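Local coordinates for protein BtGH115A (Bacteroides thetaiotaomicron, PDB 5BY3) that acts as a family GH115 4-O-methyl-alpha-glucuronidase with specificity for decorated arabinogalactans, probably removing 4-O-methyl-glucuronic acid from these glycans, at residues 504-508 against 730-734; 367-371 against 398-403; 694-698 against 738-742. One frame throughout, in Å; residues are numbered along the deposited sequence.

Interaction 1 of 3, residues 504-508 against 730-734; sequences TREEE and EEWKE
Arg505 turns at its second and third torsions (chi3 82°), which swings the guanidinium round to present its edge to Glu730 and Glu734, while Glu730 sends CG anti to its backbone N (chi1 -172°) and then bends so that its carboxylate comes to that edge. The result is a salt-bridge network of five residues, joining the loop between helices 476-495 and 523-543 to the first turn of helix 730-738. Both glutamates lie on the same side of that turn, four residues apart, and accept from one cation. Arg505 NH2 stands 2.7 Å from Glu730 OE1 and equally 2.7 Å from Glu730 OE2; both bonds are weak, one nitrogen being shared between the two oxygens of one carboxylate. Arg505 NH1 adds a weak bond to Glu730 OE2 at 3.1 Å and a better one to Glu734 OE1 at 2.8 Å, the latter close to the guanidinium plane and on the syn lone pair of the oxygen. Glu730 OE2 and Glu734 OE1 are thereby drawn to 3.0 Å, a separation of two acceptors that the shared arginine probably makes tolerable. A third carboxylate, Glu508, lies in the guanidinium plane on its NE/NH2 side and takes weak bonds from Arg505 NE and NH2. The extended chain of Lys733 passes over one face of the guanidinium, its CD 3.6 Å from Arg505 NH2. Arg505 and Lys733 are like charges, and Glu508 probably offsets their repulsion by serving both. From the direction opposite to Glu508, Lys733 NZ reaches Glu508 OE2 at 2.6 Å, meeting it on the syn side but 33° out of the carboxylate plane.

Interaction 2 of 3, residues 367-371 against 398-403; sequences DDNYG and GRPHDH
The Tyr370 ring carries His403 over one face, with CE1 of the imidazole 3.5 Å above the ring plane and displaced toward the rim, while the carbonyl oxygens of Arg399 and His401 lie at its phenolic edge. The imidazole presents its own edge to the backbone: Asn369 O lies in its plane, 3.2 Å from His403 CE1. With centroids 4.8 Å apart and planes at 49°, the Tyr370 and His403 rings meet obliquely. His403 reaches this place with CG between its backbone N and carbonyl carbon (chi1 46°), the crowded position, which directs the imidazole toward Tyr370. The phenol supplies the direct hydrogen bond of the contact: Tyr370 OH donates to His401 O at 2.6 Å, approaching from 45° above the carbonyl plane. Close by, Pro400, which follows a cis peptide bond, sets its CD 3.5 Å from Tyr370 CZ, coming from the opposite direction to the tyrosine. Both segments are loops that follow neighbouring parallel strands, 362-366 and 388-393, of the eight-stranded TIM barrel, so the contact ties together two loops at the C-terminal ends of the strands, the end where such barrels carry their active sites. Two consecutive Asx turns shape the first loop: Asp367 OD1 accepts from Asn369 N, and Asp368 OD1 from Tyr370 N, both met from above the carboxylate plane. On the far loop the bond from His401 ND1 to Asp402 O lies almost in the imidazole plane and probably helps hold that ring's rotation. A water forms a second bridge, donating to Asn369 OD1 at 2.9 Å and to Arg399 O at 3.0 Å.

Interaction 3 of 3, residues 694-698 against 738-742; sequences IRLLP and RNQAI. With SO4 (sulfate ion), chain B.
Residues 694-696 and 741-742 pair as antiparallel strands: Leu696 and Ala741 form a hydrogen-bonded pair, with Leu696 N to Ala741 O at 3.0 Å and Ala741 N to Leu696 O at 2.9 Å, and Arg695 with Ile742 the adjoining non-hydrogen-bonded pair. Arg695 and Ile742 project from one face, side by side and pointing the same way, with Arg695 CD 3.7 Å from Ile742 CG1. Arg695 CB and CG lie against the Gln740 amide; the bend at chi2 (-17°) then turns CD and the guanidinium back to that amide's oxygen. Arg695 NH1 donates to Gln740 OE1 at 2.7 Å, in both the carbonyl and the guanidinium planes, although the two groups are turned 76° apart. Arg695 NH2 holds sulfate O1 at 2.6 Å; the ion probably came from the crystallisation liquor. Replacing Arg695 with an alanine would probably leave Gln740 OE1 without this donor and the sulfate without this arginine's bonds, and uncover one side of Ile742. The terminal methyl CD1 of Ile742 lies between two guanidinium groups, 3.4 Å above the centre of the Arg738 plane. Arg738 itself curls back to its own segment, NE donating to Gln740 O at 2.6 Å. Pro698 packs on the Ala741 side, its ring over the Asn739-Gln740 peptide and its CB 4.3 Å from Ala741 CB. This pairing of strands 689-696 and 741-748, the latter reached from helix 730-738 through the turn at Asn739 and Gln740, belongs to the antiparallel beta architecture of the C-terminal domain, consistent with a galactose-binding-like beta fold.

Overall arrangement
Interactions 1 and 2 touch, their centres 10 Å apart: Trp732 NE1 lies 2.7 Å from Asp368 OD2 and Glu506 N 2.8 Å from Pro400 O, both probable hydrogen bonds. Helix 730-738 also packs on Pro400 through Trp732, so it faces both barrel loops as well as 504-508. The same helix leads, through a short turn at 739-740, into strand 741-748, linking interaction 1 to interaction 3, whose centres are 15 Å apart. Interactions 2 and 3 do not touch, though their nearest atoms are about 5 Å apart. Toward the barrel, the His403 side chain of interaction 2 is about 9 Å from the bound nickel, which lies at Leu404 and Asp436; the sulfate belongs to interaction 3.

Interaction 1 of 3, residues 504-508 against 730-734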
loop_
_atom_site.group_PDB
_atom_site.type_symbol
_atom_site.label_atom_id
_atom_site.label_comp_id
_atom_site.label_asym_id
_atom_site.label_seq_id
_atom_site.Cartn_x
_atom_site.Cartn_y
_atom_site.Cartn_z
ATOM N N THR A 504 18.233 1.019 14.989
ATOM C CA THR A 504 17.795 0.231 16.142
ATOM C C THR A 504 16.941 -0.932 15.610
ATOM O O THR A 504 16.606 -0.983 14.434
ATOM C CB THR A 504 16.924 1.071 17.122
ATOM O OG1 THR A 504 15.855 1.677 16.407
ATOM C CG2 THR A 504 17.712 2.168 17.819
ATOM N N ARG A 505 16.600 -1.882 16.466
ATOM C CA ARG A 505 15.666 -2.943 16.095
ATOM C C ARG A 505 14.540 -3.078 17.101
ATOM O O ARG A 505 14.649 -2.626 18.257
ATOM C CB ARG A 505 16.397 -4.267 15.808
ATOM C CG ARG A 505 16.560 -4.445 14.317
ATOM C CD ARG A 505 17.955 -4.770 13.865
ATOM N NE ARG A 505 18.205 -6.190 14.021
ATOM C CZ ARG A 505 19.021 -6.919 13.261
ATOM N NH1 ARG A 505 19.676 -6.378 12.230
ATOM N NH2 ARG A 505 19.161 -8.200 13.529
ATOM N N GLU A 506 13.440 -3.640 16.616
ATOM C CA GLU A 506 12.277 -3.985 17.422
ATOM C C GLU A 506 12.100 -5.497 17.405
ATOM O O GLU A 506 12.622 -6.173 16.509
ATOM C CB GLU A 506 11.032 -3.273 16.909
ATOM C CG GLU A 506 10.881 -1.868 17.444
ATOM C CD GLU A 506 10.787 -1.780 18.977
ATOM O OE1 GLU A 506 9.963 -2.469 19.602
ATOM O OE2 GLU A 506 11.531 -0.988 19.568
ATOM N N GLU A 507 11.412 -6.008 18.433
ATOM C CA GLU A 507 11.230 -7.448 18.716
ATOM C C GLU A 507 12.486 -8.315 18.789
ATOM O O GLU A 507 12.426 -9.512 18.522
ATOM C CB GLU A 507 10.189 -8.065 17.790
ATOM C CG GLU A 507 8.843 -7.345 17.886
ATOM C CD GLU A 507 7.844 -7.828 16.853
ATOM O OE1 GLU A 507 8.209 -8.698 16.017
ATOM O OE2 GLU A 507 6.694 -7.326 16.895
ATOM N N GLU A 508 13.605 -7.730 19.213
ATOM C CA GLU A 508 14.867 -8.475 19.280
ATOM C C GLU A 508 15.187 -9.145 20.612
ATOM O O GLU A 508 16.177 -9.907 20.668
ATOM C CB GLU A 508 16.049 -7.596 18.912
ATOM C CG GLU A 508 16.316 -7.425 17.435
ATOM C CD GLU A 508 16.751 -8.679 16.721
ATOM O OE1 GLU A 508 17.299 -9.607 17.342
ATOM O OE2 GLU A 508 16.544 -8.726 15.508
ATOM N N GLU A 730 18.544 -12.979 10.039
ATOM C CA GLU A 730 19.411 -11.815 10.206
ATOM C C GLU A 730 19.650 -11.053 8.867
ATOM O O GLU A 730 19.506 -9.818 8.824
ATOM C CB GLU A 730 20.738 -12.262 10.849
ATOM C CG GLU A 730 21.681 -11.142 11.272
ATOM C CD GLU A 730 21.034 -10.176 12.250
ATOM O OE1 GLU A 730 20.220 -10.623 13.101
ATOM O OE2 GLU A 730 21.333 -8.966 12.150
ATOM N N GLU A 731 19.968 -11.788 7.789
ATOM C CA GLU A 731 20.148 -11.206 6.467
ATOM C C GLU A 731 18.894 -10.545 5.891
ATOM O O GLU A 731 18.979 -9.463 5.301
ATOM C CB GLU A 731 20.675 -12.222 5.463
ATOM C CG GLU A 731 21.223 -11.598 4.202
ATOM C CD GLU A 731 21.872 -12.619 3.304
ATOM O OE1 GLU A 731 21.171 -13.396 2.588
ATOM O OE2 GLU A 731 23.115 -12.619 3.301
ATOM N N TRP A 732 17.748 -11.196 6.048
ATOM C CA TRP A 732 16.499 -10.619 5.626
ATOM C C TRP A 732 16.226 -9.296 6.390
ATOM O O TRP A 732 15.637 -8.368 5.837
ATOM C CB TRP A 732 15.340 -11.621 5.757
ATOM C CG TRP A 732 13.994 -10.975 5.475
ATOM C CD1 TRP A 732 13.378 -10.814 4.252
ATOM C CD2 TRP A 732 13.150 -10.318 6.434
ATOM N NE1 TRP A 732 12.174 -10.127 4.407
ATOM C CE2 TRP A 732 12.014 -9.817 5.731
ATOM C CE3 TRP A 732 13.222 -10.135 7.821
ATOM C CZ2 TRP A 732 10.961 -9.164 6.381
ATOM C CZ3 TRP A 732 12.181 -9.443 8.449
ATOM C CH2 TRP A 732 11.079 -8.970 7.725
ATOM N N LYS A 733 16.683 -9.208 7.631
ATOM C CA LYS A 733 16.396 -8.041 8.468
ATOM C C LYS A 733 17.215 -6.885 7.926
ATOM O O LYS A 733 16.703 -5.804 7.735
ATOM C CB LYS A 733 16.735 -8.308 9.947
ATOM C CG LYS A 733 15.633 -9.045 10.704
ATOM C CD LYS A 733 16.110 -9.462 12.083
ATOM C CE LYS A 733 15.055 -10.274 12.842
ATOM N NZ LYS A 733 15.622 -10.765 14.140
ATOM N N GLU A 734 18.487 -7.158 7.685
ATOM C CA GLU A 734 19.419 -6.273 7.030
ATOM C C GLU A 734 18.854 -5.842 5.685
ATOM O O GLU A 734 18.837 -4.647 5.386
ATOM C CB GLU A 734 20.760 -7.003 6.835
ATOM C CG GLU A 734 21.905 -6.588 7.744
ATOM C CD GLU A 734 21.449 -6.144 9.123
ATOM O OE1 GLU A 734 21.001 -7.012 9.894
ATOM O OE2 GLU A 734 21.533 -4.934 9.444
#

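Interaction 2 of 3, residues 367-371 against 398-403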
loop_
_atom_site.group_PDB
_atom_site.type_symbol
_atom_site.label_atom_id
_atom_site.label_comp_id
_atom_site.label_asym_id
_atom_site.label_seq_id
_atom_site.Cartn_x
_atom_site.Cartn_y
_atom_site.Cartn_z
ATOM N N ASP A 367 2.991 -10.114 1.370
ATOM C CA ASP A 367 4.327 -9.533 1.261
ATOM C C ASP A 367 5.025 -9.760 2.607
ATOM O O ASP A 367 4.392 -10.259 3.509
ATOM C CB ASP A 367 4.246 -8.056 0.872
ATOM C CG ASP A 367 3.862 -7.128 2.052
ATOM O OD1 ASP A 367 3.612 -7.572 3.211
ATOM O OD2 ASP A 367 3.834 -5.918 1.802
ATOM N N ASP A 368 6.305 -9.381 2.741
ATOM C CA ASP A 368 7.080 -9.662 3.949
ATOM C C ASP A 368 7.025 -8.472 4.921
ATOM O O ASP A 368 7.918 -8.270 5.737
ATOM C CB ASP A 368 8.521 -9.984 3.550
ATOM C CG ASP A 368 9.256 -8.790 2.867
ATOM O OD1 ASP A 368 8.642 -7.739 2.549
ATOM O OD2 ASP A 368 10.487 -8.907 2.663
ATOM N N ASN A 369 5.974 -7.677 4.779
ATOM C CA ASN A 369 5.720 -6.494 5.568
ATOM C C ASN A 369 6.506 -5.276 5.118
ATOM O O ASN A 369 6.237 -4.169 5.601
ATOM C CB ASN A 369 5.923 -6.749 7.080
ATOM C CG ASN A 369 5.301 -8.064 7.555
ATOM O OD1 ASN A 369 5.997 -8.916 8.138
ATOM N ND2 ASN A 369 4.010 -8.233 7.317
ATOM N N TYR A 370 7.481 -5.473 4.220
ATOM C CA TYR A 370 8.254 -4.365 3.673
ATOM C C TYR A 370 8.083 -4.261 2.162
ATOM O O TYR A 370 8.948 -3.720 1.451
ATOM C CB TYR A 370 9.695 -4.423 4.162
ATOM C CG TYR A 370 9.815 -4.370 5.695
ATOM C CD1 TYR A 370 9.432 -5.445 6.496
ATOM C CD2 TYR A 370 10.304 -3.217 6.353
ATOM C CE1 TYR A 370 9.528 -5.379 7.884
ATOM C CE2 TYR A 370 10.403 -3.142 7.754
ATOM C CZ TYR A 370 10.015 -4.215 8.505
ATOM O OH TYR A 370 10.095 -4.153 9.863
ATOM N N GLY A 371 6.928 -4.724 1.674
ATOM C CA GLY A 371 6.539 -4.530 0.275
ATOM C C GLY A 371 7.195 -5.474 -0.734
ATOM O O GLY A 371 7.186 -5.206 -1.957
ATOM N N GLY A 398 6.413 -4.209 13.567
ATOM C CA GLY A 398 7.131 -5.472 13.665
ATOM C C GLY A 398 8.611 -5.356 13.429
ATOM O O GLY A 398 9.136 -4.251 13.423
ATOM N N ARG A 399 9.260 -6.514 13.258
ATOM C CA ARG A 399 10.690 -6.662 13.090
ATOM C C ARG A 399 11.064 -6.610 11.604
ATOM O O ARG A 399 10.265 -7.022 10.769
ATOM C CB ARG A 399 11.137 -8.039 13.600
ATOM C CG ARG A 399 10.646 -9.200 12.716
ATOM C CD ARG A 399 10.981 -10.535 13.319
ATOM N NE ARG A 399 10.172 -10.721 14.512
ATOM C CZ ARG A 399 10.244 -11.760 15.331
ATOM N NH1 ARG A 399 11.095 -12.772 15.128
ATOM N NH2 ARG A 399 9.435 -11.776 16.359
ATOM N N PRO A 400 12.272 -6.148 11.270
ATOM C CA PRO A 400 13.264 -5.569 12.219
ATOM C C PRO A 400 12.901 -4.180 12.808
ATOM O O PRO A 400 13.494 -3.773 13.805
ATOM C CB PRO A 400 14.513 -5.459 11.350
ATOM C CG PRO A 400 13.948 -5.171 9.978
ATOM C CD PRO A 400 12.717 -6.034 9.866
ATOM N N HIS A 401 11.963 -3.436 12.205
ATOM C CA HIS A 401 11.546 -2.128 12.795
ATOM C C HIS A 401 10.182 -1.656 12.237
ATOM O O HIS A 401 9.952 -1.797 11.050
ATOM C CB HIS A 401 12.648 -1.065 12.570
ATOM C CG HIS A 401 12.488 0.141 13.422
ATOM N ND1 HIS A 401 11.469 1.051 13.229
ATOM C CD2 HIS A 401 13.183 0.567 14.507
ATOM C CE1 HIS A 401 11.543 1.985 14.166
ATOM N NE2 HIS A 401 12.576 1.716 14.950
ATOM N N ASP A 402 9.311 -1.067 13.065
ATOM C CA ASP A 402 8.045 -0.449 12.570
ATOM C C ASP A 402 8.335 0.683 11.574
ATOM O O ASP A 402 9.283 1.459 11.766
ATOM C CB ASP A 402 7.187 0.235 13.640
ATOM C CG ASP A 402 7.050 -0.534 14.981
ATOM O OD1 ASP A 402 7.616 -1.646 15.174
ATOM O OD2 ASP A 402 6.355 0.061 15.878
ATOM N N HIS A 403 7.525 0.750 10.507
ATOM C CA HIS A 403 7.354 1.976 9.769
ATOM C C HIS A 403 5.921 2.427 9.905
ATOM O O HIS A 403 5.044 1.976 9.159
ATOM C CB HIS A 403 7.804 1.864 8.308
ATOM C CG HIS A 403 7.333 0.634 7.584
ATOM N ND1 HIS A 403 7.835 -0.629 7.852
ATOM C CD2 HIS A 403 6.444 0.483 6.564
ATOM C CE1 HIS A 403 7.271 -1.500 7.026
ATOM N NE2 HIS A 403 6.400 -0.856 6.259
HETATM O O HOH W 1 8.152 -9.019 10.083
#

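Interaction 3 of 3, residues 694-698 against 738-742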
loop_
_atom_site.group_PDB
_atom_site.type_symbol
_atom_site.label_atom_id
_atom_site.label_comp_id
_atom_site.label_asym_id
_atom_site.label_seq_id
_atom_site.Cartn_x
_atom_site.Cartn_y
_atom_site.Cartn_z
ATOM N N ILE A 694 28.111 -6.246 -5.192
ATOM C CA ILE A 694 26.924 -6.289 -6.047
ATOM C C ILE A 694 25.691 -6.036 -5.183
ATOM O O ILE A 694 25.504 -6.683 -4.146
ATOM C CB ILE A 694 26.786 -7.645 -6.779
ATOM C CG1 ILE A 694 28.032 -7.927 -7.609
ATOM C CG2 ILE A 694 25.561 -7.662 -7.684
ATOM C CD1 ILE A 694 28.120 -9.353 -8.106
ATOM N N ARG A 695 24.877 -5.077 -5.606
ATOM C CA ARG A 695 23.734 -4.645 -4.846
ATOM C C ARG A 695 22.500 -4.939 -5.702
ATOM O O ARG A 695 22.439 -4.583 -6.894
ATOM C CB ARG A 695 23.810 -3.148 -4.585
ATOM C CG ARG A 695 24.767 -2.542 -3.546
ATOM C CD ARG A 695 25.373 -3.440 -2.491
ATOM N NE ARG A 695 26.507 -2.796 -1.792
ATOM C CZ ARG A 695 26.432 -1.753 -0.950
ATOM N NH1 ARG A 695 25.271 -1.150 -0.680
ATOM N NH2 ARG A 695 27.542 -1.289 -0.373
ATOM N N LEU A 696 21.523 -5.609 -5.098
ATOM C CA LEU A 696 20.336 -6.048 -5.806
ATOM C C LEU A 696 19.107 -5.699 -4.995
ATOM O O LEU A 696 19.186 -5.440 -3.796
ATOM C CB LEU A 696 20.358 -7.557 -6.082
ATOM C CG LEU A 696 21.600 -8.175 -6.720
ATOM C CD1 LEU A 696 22.376 -8.960 -5.659
ATOM C CD2 LEU A 696 21.145 -9.063 -7.867
ATOM N N LEU A 697 17.960 -5.690 -5.662
ATOM C CA LEU A 697 16.694 -5.503 -4.971
ATOM C C LEU A 697 16.527 -6.738 -4.098
ATOM O O LEU A 697 16.663 -7.861 -4.625
ATOM C CB LEU A 697 15.535 -5.376 -5.972
ATOM C CG LEU A 697 14.192 -4.901 -5.407
ATOM C CD1 LEU A 697 14.293 -3.460 -4.935
ATOM C CD2 LEU A 697 13.052 -5.100 -6.422
ATOM N N PRO A 698 16.285 -6.550 -2.772
ATOM C CA PRO A 698 16.100 -7.714 -1.905
ATOM C C PRO A 698 14.700 -8.359 -2.076
ATOM O O PRO A 698 14.047 -8.725 -1.089
ATOM C CB PRO A 698 16.261 -7.130 -0.513
ATOM C CG PRO A 698 15.676 -5.738 -0.639
ATOM C CD PRO A 698 15.934 -5.296 -2.068
ATOM N N ARG A 738 17.532 -1.585 4.479
ATOM C CA ARG A 738 18.352 -0.822 3.545
ATOM C C ARG A 738 17.856 -0.950 2.098
ATOM O O ARG A 738 18.396 -0.323 1.190
ATOM C CB ARG A 738 19.842 -1.239 3.650
ATOM C CG ARG A 738 20.108 -2.619 3.117
ATOM C CD ARG A 738 21.444 -3.167 3.533
ATOM N NE ARG A 738 21.412 -4.554 3.161
ATOM C CZ ARG A 738 22.150 -5.524 3.703
ATOM N NH1 ARG A 738 23.048 -5.262 4.662
ATOM N NH2 ARG A 738 21.969 -6.763 3.265
ATOM N N ASN A 739 16.827 -1.776 1.911
ATOM C CA ASN A 739 16.315 -2.166 0.599
ATOM C C ASN A 739 17.427 -2.561 -0.400
ATOM O O ASN A 739 17.360 -2.230 -1.582
ATOM C CB ASN A 739 15.404 -1.079 0.031
ATOM C CG ASN A 739 14.096 -1.001 0.763
ATOM O OD1 ASN A 739 13.268 -1.936 0.728
ATOM N ND2 ASN A 739 13.907 0.098 1.478
ATOM N N GLN A 740 18.445 -3.260 0.076
ATOM C CA GLN A 740 19.347 -3.951 -0.845
ATOM C C GLN A 740 19.799 -5.262 -0.247
ATOM O O GLN A 740 20.195 -5.300 0.944
ATOM C CB GLN A 740 20.612 -3.136 -1.153
ATOM C CG GLN A 740 20.413 -1.820 -1.867
ATOM C CD GLN A 740 21.708 -1.176 -2.248
ATOM O OE1 GLN A 740 22.644 -1.132 -1.462
ATOM N NE2 GLN A 740 21.781 -0.685 -3.467
ATOM N N ALA A 741 19.749 -6.318 -1.070
ATOM C CA ALA A 741 20.597 -7.506 -0.866
ATOM C C ALA A 741 21.988 -7.120 -1.318
ATOM O O ALA A 741 22.139 -6.292 -2.226
ATOM C CB ALA A 741 20.104 -8.703 -1.654
ATOM N N ILE A 742 22.992 -7.700 -0.662
ATOM C CA ILE A 742 24.371 -7.314 -0.818
ATOM C C ILE A 742 25.206 -8.585 -0.943
ATOM O O ILE A 742 25.172 -9.429 -0.035
ATOM C CB ILE A 742 24.909 -6.518 0.389
ATOM C CG1 ILE A 742 24.184 -5.168 0.557
ATOM C CG2 ILE A 742 26.446 -6.346 0.285
ATOM C CD1 ILE A 742 24.770 -4.266 1.665
HETATM S S SO4 B . 26.684 1.349 2.594
HETATM O O1 SO4 B . 26.914 0.182 1.703
HETATM O O2 SO4 B . 27.611 1.312 3.758
HETATM O O3 SO4 B . 26.883 2.605 1.831
HETATM O O4 SO4 B . 25.303 1.275 3.119
#